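Local coordinates for protein leucine aminopeptidase (Legionella pneumophila, PDB 5GNE) that probably acts as a zinc-dependent aminopeptidase of the M28 family, removing residues from the amino end of peptides, at residues Gln139-Gln144 and Val211-Ala216; Trp280-Tyr285 and Thr309-Ala314. All coordinates share one frame; numbering follows the deposited sequence.

Contact 1 of 2, residues Gln139-Gln144 and Val211-Ala216; sequences QWFKQQ and VELEMA
Leu213 reaches from helix 211-216 toward Trp140, Phe141 and Gln144 of helix 139-144, and its branches divide the apolar part of the contact among them. Leu213 CD1 lies 3.9 Å from Trp140 CZ3 and also touches Phe141 CD2. Leu213 CG sits 3.9 Å from Phe141 CE2, the two side chains sliding past each other in opposite directions, while Leu213 CD2 meets Gln144 CB at 4.1 Å. In Phe141, chi1 of 177° sets CG anti to the backbone N, and it is the CD2 and CE2 side of the ring that meets Leu213.

The one polar group that takes part is the carboxylate of Glu212: Glu212 OE2 stands 3.9 Å from Phe141 CE2, with carboxylate and ring planes 47° apart, a van der Waals contact.

Within helix 139-144, Gln144 CG lies 3.4 Å above the centre of the Trp140 ring.

The axes of the two segments run nearly parallel, 18° apart, with a closest approach of 11.7 Å, and the contact is made by side chains. Both helices pack over the central sheet: Phe141 rests on Ala234 and Glu212 on Phe232 of strand 230-235. Trp140 stacks with His120 of helix 111-123, and Met215 touches helix 355-373.

Contact 2 of 2, residues Trp280-Tyr285 and Thr309-Ala314; sequences WLLKDY and TKCGYA
Leu281 O accepts the backbone N-H of Thr309 at 3.0 Å, and Thr309 O in turn accepts Lys283 N at 3.2 Å. Leu282 CA adds a CA-H...O contact to the same oxygen, so Thr309 O meets both Lys283 N and Leu282 CA of the adjacent segment.

Leu282 and Thr309 are paired in parallel register, and their side chains lie side by side on one face of the sheet. Thr309 CG2, set between the backbone N and the carbonyl carbon, touches Leu282 CD1 at 3.9 Å and also Trp280 CB. Thr309 OG1 is turned anti to the backbone N (chi1 -177°) and is hydrogen-bonded to Leu336 N. This pairing joins strand 279-282 to strand 306-309, the outermost strand at this end of the mixed sheet of the M28 peptidase fold; helix 288-302 makes the connection and packs against Leu281, a beta-alpha-beta crossover.

Beyond the strands the two segments keep touching. Leu282 CD2 packs 3.6 Å from Cys311 CB, and Cys311 is itself tied to Cys315 by a disulfide. Asp284 OD2 receives a weak but fairly straight bond from Cys311 N (3.4 Å, 165° at the hydrogen) and lies 3.2 Å from Lys310 CD, against the aliphatic part of that side chain. Lys310 NZ is 4.7 Å from Asp284 OD2, not in contact, and may help to keep the carboxylate ionised. Farther along, Tyr285 OH approaches the edge of the Tyr313 ring at CE1, while Tyr313 OH is hydrogen-bonded to Leu82 O.

In the fold
Contacts 1 and 2 lie on opposite sides of the chain's centre, their own centres 26 Å apart and their nearest atoms about 13 Å apart, without touching. The mixed sheet relates them: contact 1 joins two helices packed over it, and contact 2 pairs strands at one end of it. The zinc ions are bound by His191, Asp204, Glu239, Asp266 and His344. Contact 1 lies the farther from them: the side chain of Glu212 is about 8 Å from that of His191 but about 12 Å from a zinc ion. In contact 2 the side chain of Cys311, in the disulfide-linked loop, comes to about 9 Å from a zinc ion.

Contact 1 of 2, residues Gln139-Gln144 and Val211-Ala216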
# COMPACT_ATOMS: atom_id res chain seq x y z
N GLN A 139 3.61 -15.48 -4.02
CA GLN A 139 3.18 -16.82 -3.64
C GLN A 139 3.50 -17.12 -2.20
O GLN A 139 2.69 -17.72 -1.48
CB GLN A 139 3.80 -17.88 -4.55
CG GLN A 139 3.35 -17.73 -5.98
CD GLN A 139 4.11 -18.60 -6.93
OE1 GLN A 139 5.31 -18.82 -6.78
NE2 GLN A 139 3.41 -19.12 -7.93
N TRP A 140 4.69 -16.73 -1.78
CA TRP A 140 5.10 -16.85 -0.39
C TRP A 140 4.08 -16.22 0.57
O TRP A 140 3.62 -16.84 1.53
CB TRP A 140 6.48 -16.23 -0.21
CG TRP A 140 7.03 -16.41 1.15
CD1 TRP A 140 7.66 -17.53 1.64
CD2 TRP A 140 7.03 -15.45 2.21
NE1 TRP A 140 8.04 -17.32 2.94
CE2 TRP A 140 7.66 -16.06 3.32
CE3 TRP A 140 6.56 -14.14 2.34
CZ2 TRP A 140 7.84 -15.41 4.54
CZ3 TRP A 140 6.72 -13.49 3.56
CH2 TRP A 140 7.36 -14.12 4.64
N PHE A 141 3.73 -14.97 0.30
CA PHE A 141 2.81 -14.23 1.14
C PHE A 141 1.50 -14.97 1.30
O PHE A 141 1.01 -15.13 2.42
CB PHE A 141 2.56 -12.84 0.54
CG PHE A 141 1.58 -12.01 1.30
CD1 PHE A 141 0.22 -12.07 1.00
CD2 PHE A 141 2.01 -11.15 2.29
CE1 PHE A 141 -0.70 -11.31 1.70
CE2 PHE A 141 1.12 -10.36 2.99
CZ PHE A 141 -0.25 -10.44 2.70
N LYS A 142 0.96 -15.46 0.19
CA LYS A 142 -0.33 -16.16 0.19
C LYS A 142 -0.24 -17.36 1.11
O LYS A 142 -1.12 -17.62 1.93
CB LYS A 142 -0.74 -16.59 -1.22
CG LYS A 142 -2.21 -17.01 -1.30
CD LYS A 142 -2.56 -17.79 -2.57
CE LYS A 142 -4.04 -18.19 -2.56
NZ LYS A 142 -4.29 -19.35 -1.66
N GLN A 143 0.83 -18.11 0.94
CA GLN A 143 1.03 -19.32 1.70
C GLN A 143 1.25 -19.03 3.18
O GLN A 143 0.82 -19.81 4.04
CB GLN A 143 2.18 -20.11 1.09
CG GLN A 143 2.88 -21.05 2.01
CD GLN A 143 4.15 -21.55 1.39
OE1 GLN A 143 4.11 -22.26 0.38
NE2 GLN A 143 5.29 -21.14 1.94
N GLN A 144 1.91 -17.91 3.50
CA GLN A 144 2.06 -17.50 4.91
C GLN A 144 0.69 -17.27 5.55
O GLN A 144 0.48 -17.58 6.72
CB GLN A 144 2.88 -16.22 5.05
CG GLN A 144 4.31 -16.32 4.59
CD GLN A 144 5.11 -17.33 5.39
OE1 GLN A 144 5.50 -18.36 4.85
NE2 GLN A 144 5.34 -17.04 6.67
N VAL A 211 4.80 -5.88 8.74
CA VAL A 211 3.91 -5.33 9.75
C VAL A 211 2.50 -5.91 9.66
O VAL A 211 1.91 -6.28 10.66
CB VAL A 211 3.88 -3.81 9.67
CG1 VAL A 211 2.70 -3.22 10.47
CG2 VAL A 211 5.23 -3.26 10.17
N GLU A 212 1.97 -6.00 8.45
CA GLU A 212 0.61 -6.49 8.29
C GLU A 212 0.56 -7.99 8.47
O GLU A 212 -0.48 -8.52 8.92
CB GLU A 212 0.00 -6.06 6.94
CG GLU A 212 0.53 -6.74 5.70
CD GLU A 212 -0.27 -6.37 4.45
OE1 GLU A 212 -1.42 -5.88 4.57
OE2 GLU A 212 0.27 -6.53 3.34
N LEU A 213 1.64 -8.69 8.14
CA LEU A 213 1.68 -10.13 8.38
C LEU A 213 1.61 -10.42 9.86
O LEU A 213 0.84 -11.28 10.28
CB LEU A 213 2.94 -10.77 7.79
CG LEU A 213 2.66 -11.46 6.45
CD1 LEU A 213 3.94 -11.95 5.84
CD2 LEU A 213 1.66 -12.62 6.62
N GLU A 214 2.35 -9.66 10.66
CA GLU A 214 2.24 -9.78 12.12
C GLU A 214 0.84 -9.41 12.64
O GLU A 214 0.31 -10.05 13.57
CB GLU A 214 3.31 -8.93 12.82
CG GLU A 214 3.34 -9.06 14.35
CD GLU A 214 3.46 -10.50 14.86
OE1 GLU A 214 3.86 -11.41 14.09
OE2 GLU A 214 3.19 -10.73 16.06
N MET A 215 0.26 -8.36 12.08
CA MET A 215 -1.11 -7.98 12.44
C MET A 215 -2.07 -9.15 12.22
O MET A 215 -2.84 -9.53 13.11
CB MET A 215 -1.55 -6.79 11.62
CG MET A 215 -0.97 -5.48 12.15
SD MET A 215 -1.16 -4.23 10.88
CE MET A 215 -2.95 -4.16 10.83
N ALA A 216 -1.95 -9.79 11.05
CA ALA A 216 -2.76 -10.97 10.72
C ALA A 216 -2.53 -12.08 11.73
O ALA A 216 -3.47 -12.75 12.16
CB ALA A 216 -2.47 -11.47 9.31

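Contact 2 of 2, residues Trp280-Tyr285 and Thr309-Ala314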
# COMPACT_ATOMS: atom_id res chain seq x y z
N TRP A 280 4.58 9.70 11.10
CA TRP A 280 4.00 10.76 10.28
C TRP A 280 2.76 10.27 9.51
O TRP A 280 2.78 9.21 8.90
CB TRP A 280 5.05 11.30 9.30
CG TRP A 280 6.10 12.16 9.95
CD1 TRP A 280 6.03 13.49 10.18
CD2 TRP A 280 7.35 11.72 10.51
NE1 TRP A 280 7.17 13.93 10.82
CE2 TRP A 280 7.99 12.86 11.05
CE3 TRP A 280 7.99 10.48 10.61
CZ2 TRP A 280 9.25 12.79 11.66
CZ3 TRP A 280 9.23 10.42 11.23
CH2 TRP A 280 9.85 11.56 11.74
N LEU A 281 1.71 11.08 9.55
CA LEU A 281 0.49 10.81 8.80
C LEU A 281 0.47 11.68 7.57
O LEU A 281 0.92 12.84 7.63
CB LEU A 281 -0.74 11.10 9.65
CG LEU A 281 -0.85 10.28 10.94
CD1 LEU A 281 -2.09 10.66 11.72
CD2 LEU A 281 -0.84 8.79 10.63
N LEU A 282 -0.08 11.16 6.47
CA LEU A 282 -0.11 11.91 5.23
C LEU A 282 -1.37 12.72 5.20
O LEU A 282 -2.39 12.26 5.70
CB LEU A 282 -0.06 10.98 4.03
CG LEU A 282 1.37 10.68 3.61
CD1 LEU A 282 1.99 9.56 4.44
CD2 LEU A 282 1.44 10.39 2.13
N LYS A 283 -1.32 13.94 4.67
CA LYS A 283 -2.54 14.72 4.67
C LYS A 283 -3.19 14.93 3.30
O LYS A 283 -4.29 15.46 3.22
CB LYS A 283 -2.34 16.09 5.33
CG LYS A 283 -0.94 16.57 5.58
CD LYS A 283 -1.04 17.95 6.25
CE LYS A 283 0.30 18.53 6.67
NZ LYS A 283 0.17 19.98 7.00
N ASP A 284 -2.53 14.54 2.21
CA ASP A 284 -3.22 14.60 0.93
C ASP A 284 -3.62 13.21 0.41
O ASP A 284 -2.96 12.20 0.66
CB ASP A 284 -2.41 15.41 -0.11
CG ASP A 284 -0.94 15.02 -0.15
OD1 ASP A 284 -0.64 13.83 -0.35
OD2 ASP A 284 -0.09 15.94 -0.00
N TYR A 285 -4.72 13.17 -0.33
CA TYR A 285 -5.17 11.94 -0.95
C TYR A 285 -5.52 10.87 0.07
O TYR A 285 -5.43 9.68 -0.21
CB TYR A 285 -4.13 11.44 -1.94
CG TYR A 285 -4.39 11.92 -3.35
CD1 TYR A 285 -5.22 11.19 -4.20
CD2 TYR A 285 -3.84 13.10 -3.82
CE1 TYR A 285 -5.49 11.62 -5.49
CE2 TYR A 285 -4.11 13.54 -5.10
CZ TYR A 285 -4.93 12.80 -5.92
OH TYR A 285 -5.20 13.24 -7.20
N THR A 309 2.98 14.88 7.03
CA THR A 309 3.80 15.04 5.83
C THR A 309 2.92 15.10 4.57
O THR A 309 1.72 14.80 4.62
CB THR A 309 4.86 13.92 5.75
OG1 THR A 309 5.69 14.12 4.60
CG2 THR A 309 4.23 12.55 5.68
N LYS A 310 3.51 15.54 3.46
CA LYS A 310 2.81 15.58 2.18
C LYS A 310 3.55 14.70 1.17
O LYS A 310 4.69 14.31 1.40
CB LYS A 310 2.68 17.01 1.65
CG LYS A 310 1.63 17.89 2.35
CD LYS A 310 0.80 18.68 1.30
CE LYS A 310 -0.11 19.75 1.91
NZ LYS A 310 -0.81 20.55 0.86
N CYS A 311 2.84 14.30 0.11
CA CYS A 311 3.38 13.40 -0.91
C CYS A 311 3.19 13.96 -2.31
O CYS A 311 2.33 14.80 -2.54
CB CYS A 311 2.73 12.00 -0.83
SG CYS A 311 3.70 10.76 -1.71
N GLY A 312 3.99 13.48 -3.25
CA GLY A 312 3.78 13.75 -4.66
C GLY A 312 2.52 13.06 -5.21
O GLY A 312 1.81 12.35 -4.50
N TYR A 313 2.28 13.27 -6.50
CA TYR A 313 1.20 12.61 -7.22
C TYR A 313 1.38 11.09 -7.27
O TYR A 313 2.51 10.62 -7.41
CB TYR A 313 1.11 13.17 -8.66
CG TYR A 313 0.03 12.52 -9.49
CD1 TYR A 313 -1.29 12.60 -9.10
CD2 TYR A 313 0.34 11.79 -10.63
CE1 TYR A 313 -2.28 11.98 -9.82
CE2 TYR A 313 -0.64 11.18 -11.36
CZ TYR A 313 -1.96 11.28 -10.95
OH TYR A 313 -2.96 10.68 -11.65
N ALA A 314 0.28 10.35 -7.18
CA ALA A 314 0.31 8.88 -7.33
C ALA A 314 1.36 8.30 -6.39
O ALA A 314 2.18 7.46 -6.74
CB ALA A 314 0.59 8.48 -8.77